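Local structure of fructose-bisphosphatase (1VDW) at residues A[81-86]-A[101-106]. The protein probably hydrolyses fructose 1,6-bisphosphate to fructose 6-phosphate and phosphate with the help of magnesium, as a homodimer of the inositol monophosphatase superfamily. Sequence-based numbering, arbitrary orientation.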
ATOM      1  N   VAL A  81      23.144   8.965 -14.222  1.00 13.86           N
ATOM      2  CA  VAL A  81      22.028   8.141 -13.797  1.00 13.60           C
ATOM      3  C   VAL A  81      21.672   8.524 -12.359  1.00 14.42           C
ATOM      4  O   VAL A  81      22.545   8.596 -11.493  1.00 15.13           O
ATOM      5  CB  VAL A  81      22.381   6.633 -13.902  1.00 14.76           C
ATOM      6  CG1 VAL A  81      22.806   6.303 -15.325  0.50 15.56           C
ATOM      7  CG2 VAL A  81      23.479   6.272 -12.917  0.50 14.10           C
ATOM      8  N   VAL A  82      20.390   8.804 -12.131  1.00 13.40           N
ATOM      9  CA  VAL A  82      19.870   9.189 -10.816  1.00 13.34           C
ATOM     10  C   VAL A  82      19.031   7.997 -10.381  1.00 13.38           C
ATOM     11  O   VAL A  82      17.970   7.727 -10.953  1.00 14.00           O
ATOM     12  CB  VAL A  82      19.004  10.459 -10.928  1.00 13.27           C
ATOM     13  CG1 VAL A  82      18.443  10.843  -9.570  1.00 14.67           C
ATOM     14  CG2 VAL A  82      19.846  11.599 -11.492  1.00 13.44           C
ATOM     15  N   VAL A  83      19.498   7.297  -9.354  1.00 13.38           N
ATOM     16  CA  VAL A  83      18.843   6.069  -8.940  1.00 14.80           C
ATOM     17  C   VAL A  83      18.533   5.847  -7.468  1.00 14.55           C
ATOM     18  O   VAL A  83      19.175   6.401  -6.576  1.00 14.42           O
ATOM     19  CB  VAL A  83      19.710   4.873  -9.435  1.00 16.70           C
ATOM     20  CG1 VAL A  83      21.095   4.952  -8.819  0.50 16.83           C
ATOM     21  CG2 VAL A  83      19.052   3.553  -9.088  0.50 18.25           C
ATOM     22  N   ASP A  84      17.507   5.032  -7.244  1.00 13.33           N
ATOM     23  CA  ASP A  84      17.109   4.599  -5.915  1.00 12.73           C
ATOM     24  C   ASP A  84      17.106   3.080  -6.085  1.00 12.30           C
ATOM     25  O   ASP A  84      16.182   2.512  -6.668  1.00 12.57           O
ATOM     26  CB  ASP A  84      15.705   5.081  -5.543  1.00 13.21           C
ATOM     27  CG  ASP A  84      15.338   4.729  -4.109  1.00 13.92           C
ATOM     28  OD1 ASP A  84      16.100   3.961  -3.481  1.00 14.38           O
ATOM     29  OD2 ASP A  84      14.297   5.210  -3.607  1.00 14.40           O
ATOM     30  N   PRO A  85      18.159   2.403  -5.603  1.00 12.22           N
ATOM     31  CA  PRO A  85      18.296   0.945  -5.703  1.00 12.55           C
ATOM     32  C   PRO A  85      17.117   0.162  -5.133  1.00 12.19           C
ATOM     33  O   PRO A  85      16.770  -0.913  -5.623  1.00 12.97           O
ATOM     34  CB  PRO A  85      19.590   0.669  -4.940  1.00 13.63           C
ATOM     35  CG  PRO A  85      20.376   1.926  -5.140  1.00 14.96           C
ATOM     36  CD  PRO A  85      19.334   2.995  -4.938  1.00 13.60           C
ATOM     37  N   LEU A  86      16.522   0.693  -4.075  1.00 11.10           N
ATOM     38  CA  LEU A  86      15.378   0.043  -3.457  1.00 11.52           C
ATOM     39  C   LEU A  86      14.520   1.050  -2.725  1.00 11.11           C
ATOM     40  O   LEU A  86      14.849   1.492  -1.623  1.00 12.14           O
ATOM     41  CB  LEU A  86      15.813  -1.054  -2.478  1.00 12.91           C
ATOM     42  CG  LEU A  86      14.669  -1.758  -1.730  1.00 14.11           C
ATOM     43  CD1 LEU A  86      13.829  -2.575  -2.702  1.00 15.00           C
ATOM     44  CD2 LEU A  86      15.244  -2.653  -0.636  1.00 15.66           C
ATOM     45  N   VAL A 101      12.492  -0.471  -7.854  1.00  9.08           N
ATOM     46  CA  VAL A 101      13.803  -0.000  -8.281  1.00  9.34           C
ATOM     47  C   VAL A 101      13.467   1.202  -9.167  1.00  9.11           C
ATOM     48  O   VAL A 101      12.581   1.114 -10.023  1.00  9.80           O
ATOM     49  CB  VAL A 101      14.543  -1.043  -9.129  1.00 11.02           C
ATOM     50  CG1 VAL A 101      15.850  -0.454  -9.650  1.00 12.66           C
ATOM     51  CG2 VAL A 101      14.819  -2.279  -8.298  1.00 13.21           C
ATOM     52  N   SER A 102      14.168   2.313  -8.963  1.00  9.91           N
ATOM     53  CA  SER A 102      13.915   3.542  -9.721  1.00  9.53           C
ATOM     54  C   SER A 102      15.198   4.049 -10.378  1.00  9.84           C
ATOM     55  O   SER A 102      16.185   4.304  -9.688  1.00 10.86           O
ATOM     56  CB  SER A 102      13.357   4.607  -8.768  1.00 11.00           C
ATOM     57  OG  SER A 102      13.189   5.859  -9.408  1.00 12.28           O
ATOM     58  N   VAL A 103      15.177   4.202 -11.700  1.00  9.17           N
ATOM     59  CA  VAL A 103      16.353   4.664 -12.437  1.00 10.09           C
ATOM     60  C   VAL A 103      15.993   5.693 -13.501  1.00  9.50           C
ATOM     61  O   VAL A 103      15.123   5.451 -14.333  1.00 10.07           O
ATOM     62  CB  VAL A 103      17.064   3.484 -13.152  1.00 10.66           C
ATOM     63  CG1 VAL A 103      18.176   4.006 -14.054  1.00 13.43           C
ATOM     64  CG2 VAL A 103      17.631   2.516 -12.136  1.00 12.48           C
ATOM     65  N   ALA A 104      16.667   6.842 -13.471  1.00 10.34           N
ATOM     66  CA  ALA A 104      16.456   7.891 -14.466  1.00 10.56           C
ATOM     67  C   ALA A 104      17.805   8.152 -15.139  1.00 11.16           C
ATOM     68  O   ALA A 104      18.820   8.335 -14.464  1.00 12.28           O
ATOM     69  CB  ALA A 104      15.942   9.158 -13.805  1.00 11.08           C
ATOM     70  N   ILE A 105      17.800   8.150 -16.469  1.00 10.92           N
ATOM     71  CA  ILE A 105      19.011   8.357 -17.266  1.00 12.90           C
ATOM     72  C   ILE A 105      18.988   9.713 -17.945  1.00 12.44           C
ATOM     73  O   ILE A 105      18.032  10.057 -18.642  1.00 12.44           O
ATOM     74  CB  ILE A 105      19.139   7.297 -18.371  1.00 12.59           C
ATOM     75  CG1 ILE A 105      18.937   5.898 -17.788  1.00 17.33           C
ATOM     76  CG2 ILE A 105      20.498   7.416 -19.047  1.00 15.68           C
ATOM     77  CD1 ILE A 105      20.000   5.467 -16.828  1.00 18.93           C
ATOM     78  N   PHE A 106      20.062  10.471 -17.771  1.00 14.32           N
ATOM     79  CA  PHE A 106      20.143  11.800 -18.362  1.00 15.78           C
ATOM     80  C   PHE A 106      21.285  11.943 -19.345  1.00 17.20           C
ATOM     81  O   PHE A 106      22.417  11.548 -19.057  1.00 16.85           O
ATOM     82  CB  PHE A 106      20.314  12.844 -17.258  1.00 16.52           C
ATOM     83  CG  PHE A 106      19.116  12.979 -16.369  1.00 16.71           C
ATOM     84  CD1 PHE A 106      18.154  13.947 -16.626  1.00 17.46           C
ATOM     85  CD2 PHE A 106      18.928  12.116 -15.289  1.00 16.31           C
ATOM     86  CE1 PHE A 106      17.027  14.059 -15.826  1.00 18.76           C
ATOM     87  CE2 PHE A 106      17.799  12.222 -14.482  1.00 16.81           C
ATOM     88  CZ  PHE A 106      16.848  13.195 -14.751  1.00 18.32           C
TER
HETATM   89  O   HOH W   1      15.201   7.716  -9.474  1.00 13.66           O
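V82 meets F106 across two antiparallel strands: V82 CG2, anti to its own carbonyl carbon, reaches F106 CE2 at 3.7 Å, and the two side chains meet at a slant. V82 shares its face of the sheet with A104, D84 and S102. A203 of helix 199-211 closes this side, touching both V82 and A104.

The opposite face carries V83 and V103, which stand side by side as a non-hydrogen-bonded pair and point the same way; in the V83 conformer described, one of two modelled, its CG2 faces V103 CG2. V81 pairs likewise with I105, whose CG1 lies anti to the carbonyl carbon and whose CD1 turns toward V81, itself modelled in two positions. I54 of helix 45-60 touches both V83 and V103.

Four backbone bonds fix the register. V82 N reaches A104 O at 2.9 Å with an N-H...O angle of 167°; the return bond from A104 N to V82 O is more bent, at 154°. V82 O also accepts from a water at 3.1 Å, which in turn accepts from S102 OG at 2.7 Å, tying a buried hydroxyl to the neighbouring strand. D84 and S102 form the second reciprocal pair, their CB atoms 4.0 Å apart.

Beyond that CB, D84 CG lies anti to the backbone N (chi1 -175°), and the carboxylate leads away from S102. Its OD1 takes a weak bond from L86 N, while OD2 lies close to D201 OD1, with the D87 side chain also near. An antiparallel pair delivering an aspartate into the predicted magnesium site, just before the chain turns a corner at P85, fits the D-P-L-D metal-binding motif of the inositol monophosphatase fold.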